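3-hydroxyisobutyryl-CoA hydrolase (Mycobacterium thermoresistibile, PDB 4HDT) probably hydrolyses 3-hydroxy-2-methylpropanoyl-CoA (3-hydroxyisobutyryl-CoA) to 3-hydroxy-2-methylpropanoate and coenzyme A, as a zinc-binding member of the crotonase-like superfamily. Local coordinates at residues S32-H35 / G36-T39; N25-K28 / A29-L33; A87-F90 / W91-Y95; A75-H78 / S79-D83. All blocks are in the same frame, centred on the assembly; numbering follows the deposited sequence.

Interaction 1. Residues S32-H35 / G36-T39; sequences SLTH and GMVT. With ZN (zinc ion), chain D; ACT (acetate ion), chain H.
A methionine sulfur stands in for the usual polar side chain of a capping box here: Met37 SD lies 3.5 Å from Thr34 N and accepts a weak hydrogen bond from it. The reciprocal half is conventional. Thr34, the N-cap of helix 35-49, turns its hydroxyl between its own backbone N and carbonyl carbon (chi1 63°), where OG1 accepts from Met37 N at 3.1 Å. The methionine chain then runs back across the threonine at about a right angle, and its CE meets Leu33 CD2 at 4.0 Å. Behind the cap the first helical bonds begin, Val38 N to Thr34 O at 3.1 Å and Thr39 N to His35 O at 3.0 Å.

His35, its CG anti to the backbone N (chi1 -171°), binds a zinc ion through ND1 at 2.1 Å, with Glu86 as the second protein ligand. Its NE2 is hydrogen-bonded to Asp93, and Thr39 CG2 comes obliquely to the His35 ring at CD2, 3.8 Å away. The amide of His35 donates to O of an acetate, probably from the crystallisation liquor, at 3.0 Å. Two early amides of the helix are thus spoken for by anion and threonine, and an acetate at this helix start is consistent with the partial positive charge expected there.

Interaction 2. Residues N25-K28 / A29-L33; sequences NRPK and AINSL
The short connection between strand 19-24 and helix 35-49 folds back on itself here, a 3-10 turn at Pro27 and Lys28 running into a type I' beta turn from Ala29 to Ser32, and Arg26 and Asn31 fasten the two ends together. Asn31 offers its side-chain OD1, in its own carbonyl plane, to Arg26 N at 2.9 Å, while Asn31 N returns a bond to Arg26 O at 2.8 Å. That same Arg26 O also takes Ala29 N at 2.9 Å. Both donors stand well above the carbonyl plane, on its opposite faces, so Arg26 O is pinched between them. Farther round, Ile30 N closes on Pro27 O.

The arginine side chain leaves with CG anti to the carbonyl carbon (chi1 -53°), bends at chi3 (-46°) and lays its guanidinium alongside Ser32. The grip is side-on: Arg26 NE reaches Ser32 O at 3.1 Å and Arg26 NH1 reaches Ser32 OG at 2.8 Å, with a weaker NH1 bond to Ser32 O. Ala29 CB sits over one face of the guanidinium. NH1 has a second partner in a salt bridge to Asp72, and Asn31 ND2 is hydrogen-bonded to Ala62 O and Leu67 O.

Arg26 thus contributes amide, carbonyl and guanidinium to holding the turn, alongside the backbone bonds, and the carboxylate of Asp72 probably helps to balance the arginine's charge.

Interaction 3. Residues A87-F90 / W91-Y95; sequences ARRF and WFDEY
Asp93 OD2 is gripped by two N-H groups, Arg89 NE at 3.3 Å from one turn back on the same helix and NE2 of the zinc ligand His35. The pair Arg89 and Asp93 is an i to i+4 salt bridge on helix 85-103. The N-H...OD2 angle from Arg89 NE is 163°, and OD2 sits in the guanidinium plane, yet the carboxylate is met from above its own plane. The second arm, Arg89 NH2 to Asp93 OD1 at 2.8 Å, is short but poorly angled and counts as weak. The arginine gets there by bending at chi2 (63°), and Phe92 CD1 then comes over one face of the guanidinium, 4.0 Å from Arg89 CZ. Asp93 thereby acts as a second-shell residue that positions the metal ligand, with Arg89 probably easing the negative charge.

On another side of the helix, aromatic rings carry much of the packing. The Phe90 ring tucks against Trp91, Phe90 CD2 to Trp91 CD1 at 3.6 Å, the two rings meeting obliquely. Phe90 CE2 comes within 3.3 Å of Glu94 OE1, whose carboxylate plane is turned 54° from the ring. Backbone bonds such as Glu94 N to Phe90 O at 2.7 Å run beneath. The indole is covered on one face by Ala87, whose CB makes a CH-pi contact 4.2 Å from the centroid of the Trp91 six-membered ring, while on the opposite face Tyr95 OH, which is hydrogen-bonded to Asp150 and Ser296, stands over the rim.

Interaction 4. Residues A75-H78 / S79-D83; sequences AIYH and SAKAD. With ZN (zinc ion), chain E.
At a zinc-bearing surface helix, 73-81, the last turn folds Lys81 over the ring of Tyr77, four residues back. Lys81 CE makes a CH-pi contact with the face of the tyrosine, 3.6 Å from the Tyr77 ring centroid and 24° off the normal, displaced toward the hydroxyl end of the ring. Its nearest ring atoms are CZ and CE2, with Lys81 CE 3.4 Å from Tyr77 CZ. Beyond CE the ammonium reaches the phenol, where Lys81 NZ donates a weak hydrogen bond to Tyr77 OH at 3.2 Å. A bend at chi3 (-72°) curls the lysine onto the ring, and Tyr77 CG is anti to the backbone N (chi1 174°), which brings the ring under Lys81. Tyr77 also touches Val306 and Leu313 of helix 303-313.

These are i to i+4 neighbours on an alpha helix, and its backbone bonds run beside them: Ala80 N to Ile76 O at 2.8 Å, Lys81 N to Tyr77 O at 3.1 Å. Ala82 N reaches His78 O only weakly, at 3.3 Å, and the chain continues into the loop before helix 85-103. Ser79 directs its hydroxyl that way, accepting from Ala87 N, and Asp83 OD1 takes the amide of Ala85.

His78 binds a zinc ion through ND1 at 2.1 Å. On the far side of the same imidazole, His78 NE2 stands 5.3 Å from Lys81 NZ, close but not in contact.

How the interactions relate
Along the chain the order is interaction 2, 1, 4, 3. Interactions 2 and 1 share Ser32 and Leu33, their centres about 10 Å apart, and together carry the chain from strand 19-24 of the mixed sheet into helix 35-49. Interactions 4 and 3 sit on consecutive helices, 73-81 and 85-103, joined where Ile76 packs on Ala87 and Arg88 reaches Asp83. The centres of interactions 3 and 4 are about 13 Å apart. Interactions 1 and 3 have centres about 10 Å apart, and interactions 2 and 4 do not touch. Helices 35-49 and 85-103 meet where the zinc ligand His35 sits, and helix 73-81 carries a separate zinc at His78.

Interaction 1. Residues S32-H35 / G36-T39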
loop_
_atom_site.group_PDB
_atom_site.type_symbol
_atom_site.label_atom_id
_atom_site.label_comp_id
_atom_site.label_asym_id
_atom_site.label_seq_id
_atom_site.Cartn_x
_atom_site.Cartn_y
_atom_site.Cartn_z
ATOM N N SER A 32 12.146 1.347 4.874
ATOM C CA SER A 32 11.403 2.361 4.128
ATOM C C SER A 32 12.078 2.692 2.771
ATOM O O SER A 32 13.298 2.707 2.669
ATOM C CB SER A 32 11.107 3.609 4.939
ATOM O OG SER A 32 12.270 4.259 5.305
ATOM N N LEU A 33 11.276 2.985 1.749
ATOM C CA LEU A 33 11.779 3.086 0.366
ATOM C C LEU A 33 12.292 4.477 0.058
ATOM O O LEU A 33 11.594 5.479 0.276
ATOM C CB LEU A 33 10.671 2.798 -0.656
ATOM C CG LEU A 33 9.992 1.469 -0.523
ATOM C CD1 LEU A 33 8.911 1.388 -1.599
ATOM C CD2 LEU A 33 10.986 0.350 -0.718
ATOM N N THR A 34 13.476 4.507 -0.521
ATOM C CA THR A 34 14.043 5.723 -1.084
ATOM C C THR A 34 13.862 5.677 -2.609
ATOM O O THR A 34 13.542 4.627 -3.198
ATOM C CB THR A 34 15.550 5.809 -0.809
ATOM O OG1 THR A 34 16.213 4.723 -1.453
ATOM C CG2 THR A 34 15.878 5.799 0.689
ATOM N N HIS A 35 14.158 6.799 -3.235
ATOM C CA HIS A 35 14.042 6.849 -4.688
ATOM C C HIS A 35 15.072 5.890 -5.279
ATOM O O HIS A 35 14.809 5.173 -6.258
ATOM C CB HIS A 35 14.244 8.297 -5.112
ATOM C CG HIS A 35 13.950 8.528 -6.546
ATOM N ND1 HIS A 35 14.202 9.723 -7.174
ATOM C CD2 HIS A 35 13.380 7.719 -7.472
ATOM C CE1 HIS A 35 13.828 9.629 -8.440
ATOM N NE2 HIS A 35 13.302 8.431 -8.637
ATOM N N GLY A 36 16.269 5.853 -4.688
ATOM C CA GLY A 36 17.293 4.921 -5.109
ATOM C C GLY A 36 16.905 3.452 -5.074
ATOM O O GLY A 36 17.209 2.678 -5.989
ATOM N N MET A 37 16.192 3.066 -4.023
ATOM C CA MET A 37 15.743 1.675 -3.916
ATOM C C MET A 37 14.736 1.332 -5.003
ATOM O O MET A 37 14.786 0.230 -5.590
ATOM C CB MET A 37 15.142 1.426 -2.515
ATOM C CG MET A 37 16.164 1.532 -1.382
ATOM S SD MET A 37 15.475 1.752 0.267
ATOM C CE MET A 37 14.728 0.159 0.611
ATOM N N VAL A 38 13.779 2.233 -5.209
ATOM C CA VAL A 38 12.809 2.096 -6.317
ATOM C C VAL A 38 13.508 1.935 -7.667
ATOM O O VAL A 38 13.197 1.018 -8.435
ATOM C CB VAL A 38 11.809 3.280 -6.288
ATOM C CG1 VAL A 38 11.074 3.449 -7.596
ATOM C CG2 VAL A 38 10.858 3.115 -5.106
ATOM N N THR A 39 14.499 2.786 -7.971
ATOM C CA THR A 39 15.149 2.667 -9.277
ATOM C C THR A 39 15.995 1.384 -9.420
ATOM O O THR A 39 16.053 0.796 -10.480
ATOM C CB THR A 39 15.958 3.942 -9.583
ATOM O OG1 THR A 39 16.875 4.175 -8.527
ATOM C CG2 THR A 39 15.073 5.095 -9.680
HETATM ZN ZN ZN D . 15.228 11.501 -6.805
HETATM C C ACT H . 12.304 9.698 -1.822
HETATM O O ACT H . 13.519 9.318 -1.759
HETATM O OXT ACT H . 11.954 10.670 -2.527
HETATM C CH3 ACT H . 11.232 9.042 -0.987
#

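Interaction 2. Residues N25-K28 / A29-L33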
loop_
_atom_site.group_PDB
_atom_site.type_symbol
_atom_site.label_atom_id
_atom_site.label_comp_id
_atom_site.label_asym_id
_atom_site.label_seq_id
_atom_site.Cartn_x
_atom_site.Cartn_y
_atom_site.Cartn_z
ATOM N N ASN A 25 16.966 -3.234 2.202
ATOM C CA ASN A 25 18.052 -3.301 3.206
ATOM C C ASN A 25 18.308 -1.956 3.873
ATOM O O ASN A 25 19.426 -1.438 3.847
ATOM C CB ASN A 25 19.332 -3.865 2.565
ATOM C CG ASN A 25 20.435 -4.114 3.568
ATOM O OD1 ASN A 25 20.180 -4.565 4.708
ATOM N ND2 ASN A 25 21.660 -3.773 3.190
ATOM N N ARG A 26 17.288 -1.435 4.531
ATOM C CA ARG A 26 17.440 -0.350 5.496
ATOM C C ARG A 26 16.732 -0.791 6.786
ATOM O O ARG A 26 15.722 -0.220 7.191
ATOM C CB ARG A 26 16.859 0.942 4.953
ATOM C CG ARG A 26 17.406 1.315 3.574
ATOM C CD ARG A 26 17.366 2.801 3.277
ATOM N NE ARG A 26 16.122 3.419 3.627
ATOM C CZ ARG A 26 15.957 4.688 3.982
ATOM N NH1 ARG A 26 14.728 5.108 4.264
ATOM N NH2 ARG A 26 16.977 5.549 3.982
ATOM N N PRO A 27 17.251 -1.843 7.420
ATOM C CA PRO A 27 16.442 -2.404 8.529
ATOM C C PRO A 27 16.213 -1.470 9.734
ATOM O O PRO A 27 15.191 -1.608 10.412
ATOM C CB PRO A 27 17.216 -3.651 8.930
ATOM C CG PRO A 27 18.590 -3.448 8.426
ATOM C CD PRO A 27 18.421 -2.674 7.129
ATOM N N LYS A 28 17.141 -0.539 9.986
ATOM C CA LYS A 28 16.931 0.405 11.082
ATOM C C LYS A 28 15.716 1.328 10.813
ATOM O O LYS A 28 15.116 1.818 11.783
ATOM C CB LYS A 28 18.197 1.201 11.376
ATOM C CG LYS A 28 19.304 0.328 11.938
ATOM C CD LYS A 28 20.633 1.048 12.082
ATOM C CE LYS A 28 21.704 0.078 12.547
ATOM N NZ LYS A 28 22.932 0.794 12.998
ATOM N N ALA A 29 15.313 1.479 9.538
ATOM C CA ALA A 29 14.131 2.254 9.109
ATOM C C ALA A 29 12.950 1.324 8.686
ATOM O O ALA A 29 12.049 1.744 7.959
ATOM C CB ALA A 29 14.485 3.187 7.953
ATOM N N ILE A 30 13.028 0.063 9.083
ATOM C CA ILE A 30 12.080 -0.966 8.653
ATOM C C ILE A 30 11.946 -0.908 7.140
ATOM O O ILE A 30 10.866 -1.015 6.545
ATOM C CB ILE A 30 10.736 -0.944 9.391
ATOM C CG1 ILE A 30 10.936 -0.689 10.897
ATOM C CG2 ILE A 30 10.031 -2.269 9.186
ATOM C CD1 ILE A 30 9.627 -0.687 11.678
ATOM N N ASN A 31 13.105 -0.781 6.504
ATOM C CA ASN A 31 13.216 -0.873 5.059
ATOM C C ASN A 31 12.378 0.159 4.288
ATOM O O ASN A 31 11.980 -0.108 3.119
ATOM C CB ASN A 31 12.952 -2.315 4.609
ATOM C CG ASN A 31 13.855 -3.316 5.302
ATOM O OD1 ASN A 31 15.078 -3.095 5.410
ATOM N ND2 ASN A 31 13.300 -4.477 5.680
ATOM N N SER A 32 12.146 1.347 4.874
ATOM C CA SER A 32 11.403 2.361 4.128
ATOM C C SER A 32 12.078 2.692 2.771
ATOM O O SER A 32 13.298 2.707 2.669
ATOM C CB SER A 32 11.107 3.609 4.939
ATOM O OG SER A 32 12.270 4.259 5.305
ATOM N N LEU A 33 11.276 2.985 1.749
ATOM C CA LEU A 33 11.779 3.086 0.366
ATOM C C LEU A 33 12.292 4.477 0.058
ATOM O O LEU A 33 11.594 5.479 0.276
ATOM C CB LEU A 33 10.671 2.798 -0.656
ATOM C CG LEU A 33 9.992 1.469 -0.523
ATOM C CD1 LEU A 33 8.911 1.388 -1.599
ATOM C CD2 LEU A 33 10.986 0.350 -0.718
#

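Interaction 3. Residues A87-F90 / W91-Y95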
loop_
_atom_site.group_PDB
_atom_site.type_symbol
_atom_site.label_atom_id
_atom_site.label_comp_id
_atom_site.label_asym_id
_atom_site.label_seq_id
_atom_site.Cartn_x
_atom_site.Cartn_y
_atom_site.Cartn_z
ATOM N N ALA A 87 9.461 14.617 -4.881
ATOM C CA ALA A 87 8.280 13.814 -4.626
ATOM C C ALA A 87 7.627 13.364 -5.942
ATOM O O ALA A 87 7.299 12.184 -6.098
ATOM C CB ALA A 87 7.264 14.542 -3.765
ATOM N N ARG A 88 7.416 14.284 -6.864
ATOM C CA ARG A 88 6.812 13.892 -8.131
ATOM C C ARG A 88 7.659 12.893 -8.921
ATOM O O ARG A 88 7.144 11.919 -9.501
ATOM C CB ARG A 88 6.481 15.107 -8.977
ATOM C CG ARG A 88 5.371 15.938 -8.363
ATOM C CD ARG A 88 4.895 16.972 -9.356
ATOM N NE ARG A 88 5.916 17.977 -9.535
ATOM C CZ ARG A 88 6.042 19.065 -8.784
ATOM N NH1 ARG A 88 5.165 19.333 -7.825
ATOM N NH2 ARG A 88 7.033 19.899 -9.035
ATOM N N ARG A 89 8.966 13.087 -8.939
ATOM C CA ARG A 89 9.785 12.168 -9.676
ATOM C C ARG A 89 9.785 10.799 -9.003
ATOM O O ARG A 89 9.764 9.770 -9.674
ATOM C CB ARG A 89 11.201 12.672 -9.797
ATOM C CG ARG A 89 12.039 11.804 -10.739
ATOM C CD ARG A 89 11.514 11.799 -12.190
ATOM N NE ARG A 89 11.816 10.531 -12.843
ATOM C CZ ARG A 89 11.642 10.261 -14.141
ATOM N NH1 ARG A 89 11.188 11.197 -14.982
ATOM N NH2 ARG A 89 11.953 9.043 -14.610
ATOM N N PHE A 90 9.849 10.800 -7.678
ATOM C CA PHE A 90 9.800 9.551 -6.904
ATOM C C PHE A 90 8.512 8.790 -7.254
ATOM O O PHE A 90 8.557 7.605 -7.573
ATOM C CB PHE A 90 9.899 9.825 -5.382
ATOM C CG PHE A 90 9.624 8.613 -4.530
ATOM C CD1 PHE A 90 10.550 7.598 -4.420
ATOM C CD2 PHE A 90 8.413 8.482 -3.896
ATOM C CE1 PHE A 90 10.320 6.478 -3.635
ATOM C CE2 PHE A 90 8.140 7.367 -3.128
ATOM C CZ PHE A 90 9.099 6.333 -3.016
ATOM N N TRP A 91 7.393 9.478 -7.165
ATOM C CA TRP A 91 6.094 8.824 -7.421
ATOM C C TRP A 91 6.014 8.365 -8.872
ATOM O O TRP A 91 5.453 7.301 -9.151
ATOM C CB TRP A 91 4.959 9.765 -7.093
ATOM C CG TRP A 91 4.741 10.011 -5.655
ATOM C CD1 TRP A 91 4.915 9.124 -4.657
ATOM C CD2 TRP A 91 4.279 11.210 -5.051
ATOM N NE1 TRP A 91 4.601 9.686 -3.450
ATOM C CE2 TRP A 91 4.199 10.978 -3.664
ATOM C CE3 TRP A 91 3.922 12.458 -5.539
ATOM C CZ2 TRP A 91 3.754 11.977 -2.750
ATOM C CZ3 TRP A 91 3.468 13.446 -4.644
ATOM C CH2 TRP A 91 3.408 13.206 -3.273
ATOM N N PHE A 92 6.517 9.164 -9.799
ATOM C CA PHE A 92 6.530 8.769 -11.208
ATOM C C PHE A 92 7.239 7.413 -11.386
ATOM O O PHE A 92 6.698 6.485 -11.978
ATOM C CB PHE A 92 7.195 9.886 -12.036
ATOM C CG PHE A 92 6.978 9.798 -13.511
ATOM C CD1 PHE A 92 7.845 9.107 -14.314
ATOM C CD2 PHE A 92 5.928 10.468 -14.097
ATOM C CE1 PHE A 92 7.651 9.037 -15.695
ATOM C CE2 PHE A 92 5.713 10.405 -15.459
ATOM C CZ PHE A 92 6.570 9.681 -16.257
ATOM N N ASP A 93 8.445 7.279 -10.861
ATOM C CA ASP A 93 9.220 6.056 -10.948
ATOM C C ASP A 93 8.606 4.923 -10.103
ATOM O O ASP A 93 8.584 3.766 -10.517
ATOM C CB ASP A 93 10.671 6.312 -10.519
ATOM C CG ASP A 93 11.452 7.124 -11.539
ATOM O OD1 ASP A 93 11.119 7.115 -12.776
ATOM O OD2 ASP A 93 12.453 7.789 -11.140
ATOM N N GLU A 94 8.085 5.268 -8.926
ATOM C CA GLU A 94 7.513 4.254 -8.054
ATOM C C GLU A 94 6.253 3.642 -8.652
ATOM O O GLU A 94 6.105 2.422 -8.643
ATOM C CB GLU A 94 7.182 4.833 -6.683
ATOM C CG GLU A 94 6.672 3.805 -5.676
ATOM C CD GLU A 94 6.265 4.437 -4.372
ATOM O OE1 GLU A 94 5.692 5.545 -4.436
ATOM O OE2 GLU A 94 6.486 3.851 -3.292
ATOM N N TYR A 95 5.393 4.477 -9.188
ATOM C CA TYR A 95 4.127 3.977 -9.731
ATOM C C TYR A 95 4.390 3.188 -11.008
ATOM O O TYR A 95 3.732 2.185 -11.276
ATOM C CB TYR A 95 3.074 5.051 -9.953
ATOM C CG TYR A 95 2.634 5.844 -8.705
ATOM C CD1 TYR A 95 3.120 5.558 -7.435
ATOM C CD2 TYR A 95 1.773 6.894 -8.831
ATOM C CE1 TYR A 95 2.762 6.314 -6.329
ATOM C CE2 TYR A 95 1.389 7.654 -7.733
ATOM C CZ TYR A 95 1.906 7.395 -6.498
ATOM O OH TYR A 95 1.525 8.237 -5.468
#

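Interaction 4. Residues A75-H78 / S79-D83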
loop_
_atom_site.group_PDB
_atom_site.type_symbol
_atom_site.label_atom_id
_atom_site.label_comp_id
_atom_site.label_asym_id
_atom_site.label_seq_id
_atom_site.Cartn_x
_atom_site.Cartn_y
_atom_site.Cartn_z
ATOM N N ALA A 75 11.672 12.479 3.234
ATOM C CA ALA A 75 12.014 13.027 1.928
ATOM C C ALA A 75 10.802 13.692 1.242
ATOM O O ALA A 75 10.943 14.723 0.551
ATOM C CB ALA A 75 12.587 11.909 1.070
ATOM N N ILE A 76 9.614 13.114 1.417
ATOM C CA ILE A 76 8.396 13.689 0.838
ATOM C C ILE A 76 8.126 15.017 1.537
ATOM O O ILE A 76 7.763 16.008 0.909
ATOM C CB ILE A 76 7.181 12.734 0.980
ATOM C CG1 ILE A 76 7.453 11.437 0.198
ATOM C CG2 ILE A 76 5.908 13.425 0.529
ATOM C CD1 ILE A 76 7.504 11.624 -1.303
ATOM N N TYR A 77 8.344 15.030 2.842
ATOM C CA TYR A 77 8.129 16.230 3.645
ATOM C C TYR A 77 9.045 17.345 3.174
ATOM O O TYR A 77 8.585 18.452 2.871
ATOM C CB TYR A 77 8.343 15.871 5.117
ATOM C CG TYR A 77 8.313 17.009 6.137
ATOM C CD1 TYR A 77 7.138 17.713 6.391
ATOM C CD2 TYR A 77 9.428 17.292 6.905
ATOM C CE1 TYR A 77 7.084 18.708 7.343
ATOM C CE2 TYR A 77 9.407 18.297 7.847
ATOM C CZ TYR A 77 8.232 18.997 8.072
ATOM O OH TYR A 77 8.214 19.990 9.017
ATOM N N HIS A 78 10.334 17.062 3.056
ATOM C CA HIS A 78 11.247 18.107 2.575
ATOM C C HIS A 78 10.894 18.597 1.174
ATOM O O HIS A 78 11.025 19.794 0.876
ATOM C CB HIS A 78 12.694 17.631 2.658
ATOM C CG HIS A 78 13.162 17.423 4.068
ATOM N ND1 HIS A 78 14.368 16.837 4.373
ATOM C CD2 HIS A 78 12.567 17.690 5.258
ATOM C CE1 HIS A 78 14.508 16.764 5.682
ATOM N NE2 HIS A 78 13.421 17.265 6.243
ATOM N N SER A 79 10.435 17.685 0.305
ATOM C CA SER A 79 10.051 18.102 -1.040
ATOM C C SER A 79 8.789 18.969 -1.081
ATOM O O SER A 79 8.706 19.945 -1.818
ATOM C CB SER A 79 9.874 16.859 -1.944
ATOM O OG SER A 79 9.620 17.231 -3.278
ATOM N N ALA A 80 7.794 18.584 -0.294
ATOM C CA ALA A 80 6.535 19.331 -0.218
ATOM C C ALA A 80 6.750 20.739 0.299
ATOM O O ALA A 80 6.061 21.653 -0.126
ATOM C CB ALA A 80 5.519 18.604 0.658
ATOM N N LYS A 81 7.717 20.911 1.189
ATOM C CA LYS A 81 8.064 22.267 1.682
ATOM C C LYS A 81 8.814 23.094 0.626
ATOM O O LYS A 81 8.749 24.337 0.635
ATOM C CB LYS A 81 8.800 22.179 3.036
ATOM C CG LYS A 81 7.927 21.622 4.166
ATOM C CD LYS A 81 8.479 21.898 5.563
ATOM C CE LYS A 81 9.720 21.066 5.895
ATOM N NZ LYS A 81 10.386 21.507 7.165
ATOM N N ALA A 82 9.488 22.407 -0.299
ATOM C CA ALA A 82 10.191 23.018 -1.427
ATOM C C ALA A 82 9.242 23.077 -2.622
ATOM O O ALA A 82 8.082 23.409 -2.439
ATOM C CB ALA A 82 11.443 22.214 -1.752
ATOM N N ASP A 83 9.677 22.697 -3.828
ATOM C CA ASP A 83 8.809 22.821 -4.987
ATOM C C ASP A 83 8.180 21.479 -5.457
ATOM O O ASP A 83 7.564 21.431 -6.524
ATOM C CB ASP A 83 9.531 23.592 -6.128
ATOM C CG ASP A 83 10.467 22.728 -6.960
ATOM O OD1 ASP A 83 10.697 21.551 -6.634
ATOM O OD2 ASP A 83 10.989 23.253 -7.983
HETATM ZN ZN ZN E . 15.937 16.063 3.275
#